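Local atomic coordinates of galactose-binding-like protein (Bacteroides thetaiotaomicron, PDB entry 7M1B), a protein that is a SusE-like protein that probably binds carbohydrate and belongs to a family with a potential capacity to degrade it. Residues 269-274 with 355-360; 282-287 with 331-336. One frame throughout, in Å; residues are numbered along the deposited sequence.

Interaction 1 of 2, residues 269-274 with 355-360; sequences SRFTSW and IRFKIL
Phe271 and Phe357 bring together two strand segments whose backbones stay well apart, the nearest pair of CA atoms, those of Phe271 and Ile355, being 12.0 Å from each other. Their side chains leave the two strands from opposite directions and meet between them as an offset edge-to-face pair. The edge of Phe357 is turned toward the face of Phe271, with ring centroids 5.6 Å apart and planes inclined at 71°. The closest atoms are Phe271 CE2 and Phe357 CZ, at 3.9 Å, and Phe357 CE2 is 4.0 Å from Phe271 CE2. A chi1 of 70° puts CG of Phe271 between its backbone N and carbonyl carbon, and the ring ends against Phe357. Beside Phe357, in the plane of its ring, the CG2 methyl of Ile355 packs against the edge. Trp292, on strand 292-297, touches Phe271 and lies nearly parallel to the Phe357 ring. Such packing of aromatic side chains between facing sheets is consistent with the beta-sandwich of galactose-binding-like domains. Both residues are buried, and the contact is wholly apolar, so cohesion here rests on dispersion and the weak electrostatics of an offset edge-to-face pair.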
loop_
_atom_site.group_PDB
_atom_site.type_symbol
_atom_site.label_atom_id
_atom_site.label_comp_id
_atom_site.label_asym_id
_atom_site.label_seq_id
_atom_site.Cartn_x
_atom_site.Cartn_y
_atom_site.Cartn_z
ATOM N N SER A 269 5.151 3.997 -1.280
ATOM C CA SER A 269 5.078 3.649 -2.686
ATOM C C SER A 269 4.618 2.212 -2.891
ATOM O O SER A 269 3.720 1.967 -3.667
ATOM C CB SER A 269 6.349 3.930 -3.446
ATOM O OG SER A 269 7.453 3.230 -2.823
ATOM N N ARG A 270 5.319 1.270 -2.287
ATOM C CA ARG A 270 5.032 -0.144 -2.527
ATOM C C ARG A 270 5.700 -0.975 -1.430
ATOM O O ARG A 270 6.440 -0.425 -0.597
ATOM C CB ARG A 270 5.693 -0.477 -3.884
ATOM C CG ARG A 270 7.216 -0.426 -3.868
ATOM C CD ARG A 270 7.789 -0.612 -5.305
ATOM N NE ARG A 270 9.259 -0.668 -5.299
ATOM C CZ ARG A 270 10.069 -1.720 -5.069
ATOM N NH1 ARG A 270 9.603 -2.934 -4.809
ATOM N NH2 ARG A 270 11.377 -1.521 -5.101
ATOM N N PHE A 271 5.319 -2.258 -1.336
ATOM C CA PHE A 271 6.049 -3.136 -0.438
ATOM C C PHE A 271 6.202 -4.496 -1.109
ATOM O O PHE A 271 5.542 -4.804 -2.105
ATOM C CB PHE A 271 5.311 -3.236 0.920
ATOM C CG PHE A 271 3.998 -3.994 0.927
ATOM C CD1 PHE A 271 2.797 -3.405 0.482
ATOM C CD2 PHE A 271 3.985 -5.361 1.215
ATOM C CE1 PHE A 271 1.598 -4.133 0.476
ATOM C CE2 PHE A 271 2.786 -6.079 1.214
ATOM C CZ PHE A 271 1.586 -5.493 0.772
ATOM N N THR A 272 7.144 -5.274 -0.557
ATOM C CA THR A 272 7.426 -6.624 -1.033
ATOM C C THR A 272 7.159 -7.576 0.141
ATOM O O THR A 272 7.529 -7.272 1.297
ATOM C CB THR A 272 8.876 -6.847 -1.480
ATOM O OG1 THR A 272 9.133 -5.797 -2.413
ATOM C CG2 THR A 272 9.111 -8.190 -2.128
ATOM N N SER A 273 6.463 -8.704 -0.135
ATOM C CA SER A 273 6.028 -9.643 0.914
ATOM C C SER A 273 6.593 -11.017 0.556
ATOM O O SER A 273 6.560 -11.451 -0.616
ATOM C CB SER A 273 4.480 -9.736 0.868
ATOM O OG SER A 273 4.082 -10.640 1.865
ATOM N N TRP A 274 7.248 -11.669 1.541
ATOM C CA TRP A 274 7.660 -13.052 1.377
ATOM C C TRP A 274 6.932 -13.989 2.312
ATOM O O TRP A 274 6.807 -13.685 3.490
ATOM C CB TRP A 274 9.156 -13.227 1.700
ATOM C CG TRP A 274 10.046 -12.638 0.639
ATOM C CD1 TRP A 274 10.692 -13.355 -0.326
ATOM C CD2 TRP A 274 10.529 -11.289 0.560
ATOM N NE1 TRP A 274 11.561 -12.541 -1.018
ATOM C CE2 TRP A 274 11.473 -11.266 -0.497
ATOM C CE3 TRP A 274 10.231 -10.087 1.230
ATOM C CZ2 TRP A 274 12.117 -10.076 -0.907
ATOM C CZ3 TRP A 274 10.923 -8.934 0.867
ATOM C CH2 TRP A 274 11.835 -8.926 -0.195
ATOM N N ILE A 355 1.103 0.697 10.914
ATOM C CA ILE A 355 0.583 -0.109 9.810
ATOM C C ILE A 355 -0.203 -1.288 10.368
ATOM O O ILE A 355 0.272 -1.966 11.254
ATOM C CB ILE A 355 1.720 -0.598 8.856
ATOM C CG1 ILE A 355 2.580 0.535 8.262
ATOM C CG2 ILE A 355 1.205 -1.509 7.776
ATOM C CD1 ILE A 355 1.751 1.431 7.364
ATOM N N ARG A 356 -1.331 -1.609 9.719
ATOM C CA ARG A 356 -2.024 -2.862 9.997
ATOM C C ARG A 356 -2.176 -3.672 8.718
ATOM O O ARG A 356 -2.466 -3.113 7.628
ATOM C CB ARG A 356 -3.414 -2.594 10.562
ATOM C CG ARG A 356 -3.426 -2.410 12.072
ATOM C CD ARG A 356 -4.777 -2.031 12.605
ATOM N NE ARG A 356 -4.783 -2.451 14.006
ATOM C CZ ARG A 356 -5.863 -2.438 14.776
ATOM N NH1 ARG A 356 -7.000 -1.818 14.339
ATOM N NH2 ARG A 356 -5.877 -2.909 15.993
ATOM N N PHE A 357 -2.026 -4.999 8.858
ATOM C CA PHE A 357 -2.456 -5.939 7.835
ATOM C C PHE A 357 -3.742 -6.585 8.318
ATOM O O PHE A 357 -3.794 -7.185 9.366
ATOM C CB PHE A 357 -1.378 -7.017 7.628
ATOM C CG PHE A 357 -0.299 -6.611 6.660
ATOM C CD1 PHE A 357 0.383 -5.423 6.852
ATOM C CD2 PHE A 357 0.153 -7.477 5.683
ATOM C CE1 PHE A 357 1.374 -5.021 5.946
ATOM C CE2 PHE A 357 1.115 -7.086 4.745
ATOM C CZ PHE A 357 1.752 -5.871 4.923
ATOM N N LYS A 358 -4.843 -6.281 7.569
ATOM C CA LYS A 358 -6.127 -6.892 7.838
ATOM C C LYS A 358 -6.255 -8.081 6.903
ATOM O O LYS A 358 -6.421 -7.920 5.674
ATOM C CB LYS A 358 -7.240 -5.862 7.578
ATOM C CG LYS A 358 -8.639 -6.381 7.932
ATOM C CD LYS A 358 -9.731 -5.285 7.616
ATOM C CE LYS A 358 -11.133 -5.531 8.394
ATOM N NZ LYS A 358 -12.101 -4.342 8.208
ATOM N N ILE A 359 -6.138 -9.278 7.484
ATOM C CA ILE A 359 -6.062 -10.487 6.673
ATOM C C ILE A 359 -7.503 -10.941 6.417
ATOM O O ILE A 359 -8.224 -11.230 7.387
ATOM C CB ILE A 359 -5.231 -11.585 7.370
ATOM C CG1 ILE A 359 -3.837 -11.107 7.822
ATOM C CG2 ILE A 359 -5.158 -12.831 6.458
ATOM C CD1 ILE A 359 -3.028 -10.567 6.681
ATOM N N LEU A 360 -7.867 -11.094 5.142
ATOM C CA LEU A 360 -9.213 -11.533 4.767
ATOM C C LEU A 360 -9.245 -13.056 4.561
ATOM O O LEU A 360 -10.235 -13.736 4.887
ATOM C CB LEU A 360 -9.609 -10.797 3.480
ATOM C CG LEU A 360 -9.501 -9.259 3.466
ATOM C CD1 LEU A 360 -10.011 -8.703 2.144
ATOM C CD2 LEU A 360 -10.275 -8.639 4.596
#

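Interaction 2 of 2, residues 282-287 with 331-336; sequences YYYRAG and EEDITY
Tyr283 and Tyr284, the two central residues of a type II beta turn from Tyr282 to Arg285, send their rings against helix 331-338. Both have CG anti to the carbonyl carbon (chi1 -68°), but phi values of opposite sign, -59° at Tyr283 and 62° at Tyr284, send these like-rotated rings to different parts of the helix. Tyr283 meets Ile334 at about a right angle: its CE2 lies 4.1 Å from Ile334 CG2 and 3.6 Å from Ile334 O, and its CD2 is 4.0 Å from Ile334 CA. Replacing Tyr283 by an alanine would probably leave Ile334 without this apolar neighbour and open a gap between turn and helix. Tyr284 brings CE2 to 3.7 Å from Asp333 O, which lies in the plane of the ring at its edge, and to 3.9 Å from Asp333 CB. Farther out, Tyr284 OH, hydrogen-bonded to Ile319 O, is 3.4 Å from CD2 at the edge of the Tyr336 ring, whose CG is anti to the backbone N. Asp333 directs OD2 to Ser322 OG and Ser330 N. The contact is thus mainly van der Waals, and the polar ends of Tyr284 and Asp333 tie it to the loop before the helix.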
loop_
_atom_site.group_PDB
_atom_site.type_symbol
_atom_site.label_atom_id
_atom_site.label_comp_id
_atom_site.label_asym_id
_atom_site.label_seq_id
_atom_site.Cartn_x
_atom_site.Cartn_y
_atom_site.Cartn_z
ATOM N N TYR A 282 6.429 -25.078 2.069
ATOM C CA TYR A 282 5.451 -24.329 2.867
ATOM C C TYR A 282 4.757 -23.203 2.115
ATOM O O TYR A 282 3.874 -22.533 2.653
ATOM C CB TYR A 282 6.070 -23.824 4.168
ATOM C CG TYR A 282 6.159 -24.946 5.152
ATOM C CD1 TYR A 282 7.296 -25.781 5.174
ATOM C CD2 TYR A 282 5.219 -25.076 6.176
ATOM C CE1 TYR A 282 7.377 -26.828 6.093
ATOM C CE2 TYR A 282 5.247 -26.158 7.051
ATOM C CZ TYR A 282 6.389 -26.984 7.071
ATOM O OH TYR A 282 6.454 -28.029 7.976
ATOM N N TYR A 283 5.238 -22.916 0.899
ATOM C CA TYR A 283 4.531 -21.899 0.136
ATOM C C TYR A 283 3.065 -22.261 -0.104
ATOM O O TYR A 283 2.675 -23.429 -0.327
ATOM C CB TYR A 283 5.254 -21.577 -1.196
ATOM C CG TYR A 283 6.587 -20.887 -1.073
ATOM C CD1 TYR A 283 6.777 -19.830 -0.172
ATOM C CD2 TYR A 283 7.653 -21.238 -1.914
ATOM C CE1 TYR A 283 8.011 -19.178 -0.091
ATOM C CE2 TYR A 283 8.891 -20.571 -1.851
ATOM C CZ TYR A 283 9.036 -19.498 -0.994
ATOM O OH TYR A 283 10.248 -18.857 -0.868
ATOM N N TYR A 284 2.247 -21.224 -0.087
ATOM C CA TYR A 284 0.840 -21.276 -0.497
ATOM C C TYR A 284 0.043 -22.243 0.408
ATOM O O TYR A 284 -0.908 -22.884 -0.046
ATOM C CB TYR A 284 0.757 -21.683 -1.983
ATOM C CG TYR A 284 1.309 -20.593 -2.862
ATOM C CD1 TYR A 284 0.628 -19.393 -3.049
ATOM C CD2 TYR A 284 2.499 -20.812 -3.505
ATOM C CE1 TYR A 284 1.149 -18.382 -3.857
ATOM C CE2 TYR A 284 3.051 -19.805 -4.300
ATOM C CZ TYR A 284 2.340 -18.619 -4.515
ATOM O OH TYR A 284 2.841 -17.602 -5.281
ATOM N N ARG A 285 0.453 -22.330 1.669
ATOM C CA ARG A 285 -0.289 -23.082 2.695
ATOM C C ARG A 285 0.354 -22.719 4.044
ATOM O O ARG A 285 1.238 -21.845 4.108
ATOM C CB ARG A 285 -0.126 -24.600 2.450
ATOM C CG ARG A 285 1.271 -25.206 2.657
ATOM C CD ARG A 285 1.386 -26.743 2.501
ATOM N NE ARG A 285 2.693 -27.328 2.925
ATOM C CZ ARG A 285 3.027 -27.910 4.101
ATOM N NH1 ARG A 285 2.125 -28.000 5.075
ATOM N NH2 ARG A 285 4.269 -28.394 4.290
ATOM N N ALA A 286 -0.218 -23.263 5.136
ATOM C CA ALA A 286 0.414 -23.167 6.444
ATOM C C ALA A 286 0.736 -21.723 6.839
ATOM O O ALA A 286 1.867 -21.369 7.204
ATOM C CB ALA A 286 1.659 -24.052 6.487
ATOM N N GLY A 287 -0.289 -20.894 6.707
ATOM C CA GLY A 287 -0.231 -19.528 7.193
ATOM C C GLY A 287 0.019 -18.509 6.081
ATOM O O GLY A 287 -0.083 -17.327 6.388
ATOM N N GLU A 331 7.056 -25.494 -10.000
ATOM C CA GLU A 331 8.375 -24.893 -9.950
ATOM C C GLU A 331 8.255 -23.372 -10.085
ATOM O O GLU A 331 8.973 -22.631 -9.385
ATOM C CB GLU A 331 9.243 -25.411 -11.102
ATOM C CG GLU A 331 9.820 -26.796 -10.842
ATOM C CD GLU A 331 10.429 -27.497 -12.056
ATOM O OE1 GLU A 331 10.708 -26.817 -13.105
ATOM O OE2 GLU A 331 10.624 -28.731 -11.966
ATOM N N GLU A 332 7.350 -22.921 -10.964
ATOM C CA GLU A 332 7.076 -21.500 -11.186
ATOM C C GLU A 332 6.503 -20.845 -9.920
ATOM O O GLU A 332 6.982 -19.771 -9.529
ATOM C CB GLU A 332 6.074 -21.320 -12.330
ATOM C CG GLU A 332 5.740 -19.867 -12.585
ATOM C CD GLU A 332 4.596 -19.606 -13.568
ATOM O OE1 GLU A 332 3.804 -20.561 -13.907
ATOM O OE2 GLU A 332 4.496 -18.468 -14.040
ATOM N N ASP A 333 5.605 -21.546 -9.202
ATOM C CA ASP A 333 5.095 -21.055 -7.920
ATOM C C ASP A 333 6.247 -20.831 -6.929
ATOM O O ASP A 333 6.265 -19.779 -6.212
ATOM C CB ASP A 333 4.145 -22.073 -7.287
ATOM C CG ASP A 333 2.821 -22.252 -8.036
ATOM O OD1 ASP A 333 2.399 -21.318 -8.766
ATOM O OD2 ASP A 333 2.184 -23.381 -7.845
ATOM N N ILE A 334 7.142 -21.791 -6.821
ATOM C CA ILE A 334 8.205 -21.721 -5.802
ATOM C C ILE A 334 9.246 -20.643 -6.127
ATOM O O ILE A 334 9.604 -19.823 -5.274
ATOM C CB ILE A 334 8.820 -23.117 -5.675
ATOM C CG1 ILE A 334 7.828 -24.068 -4.980
ATOM C CG2 ILE A 334 10.145 -22.991 -4.908
ATOM C CD1 ILE A 334 8.180 -25.531 -5.154
ATOM N N THR A 335 9.660 -20.560 -7.382
ATOM C CA THR A 335 10.521 -19.478 -7.800
ATOM C C THR A 335 9.845 -18.126 -7.548
ATOM O O THR A 335 10.489 -17.188 -7.041
ATOM C CB THR A 335 10.914 -19.689 -9.276
ATOM O OG1 THR A 335 11.557 -20.963 -9.369
ATOM C CG2 THR A 335 11.845 -18.621 -9.821
ATOM N N TYR A 336 8.615 -17.956 -8.045
ATOM C CA TYR A 336 7.878 -16.708 -7.888
ATOM C C TYR A 336 7.809 -16.272 -6.419
ATOM O O TYR A 336 8.078 -15.107 -6.084
ATOM C CB TYR A 336 6.495 -16.821 -8.538
ATOM C CG TYR A 336 5.557 -15.643 -8.413
ATOM C CD1 TYR A 336 5.613 -14.554 -9.270
ATOM C CD2 TYR A 336 4.643 -15.588 -7.359
ATOM C CE1 TYR A 336 4.714 -13.492 -9.143
ATOM C CE2 TYR A 336 3.716 -14.565 -7.228
ATOM C CZ TYR A 336 3.805 -13.471 -8.078
ATOM O OH TYR A 336 2.885 -12.468 -7.895
#

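How the interactions relate
From the N-terminal side, the chain runs along strand 256-274, whose last residues enter interaction 1, and then into the loop holding the 282-287 turn. Strands 292-297 and 311-317 follow before helix 331-338 returns to that turn, so interaction 2 closes a loop of 43 residues. After strand 341-344, strand 352-362 supplies the second half of interaction 1, which closes 80 residues and encloses interaction 2 completely; the two are nested and do not cross. Their centres are 18 Å apart and their nearest atoms about 6 Å, without touching. Interaction 1 joins strands within the domain core, whereas interaction 2 holds a connecting loop and the helix together farther from the chain centre.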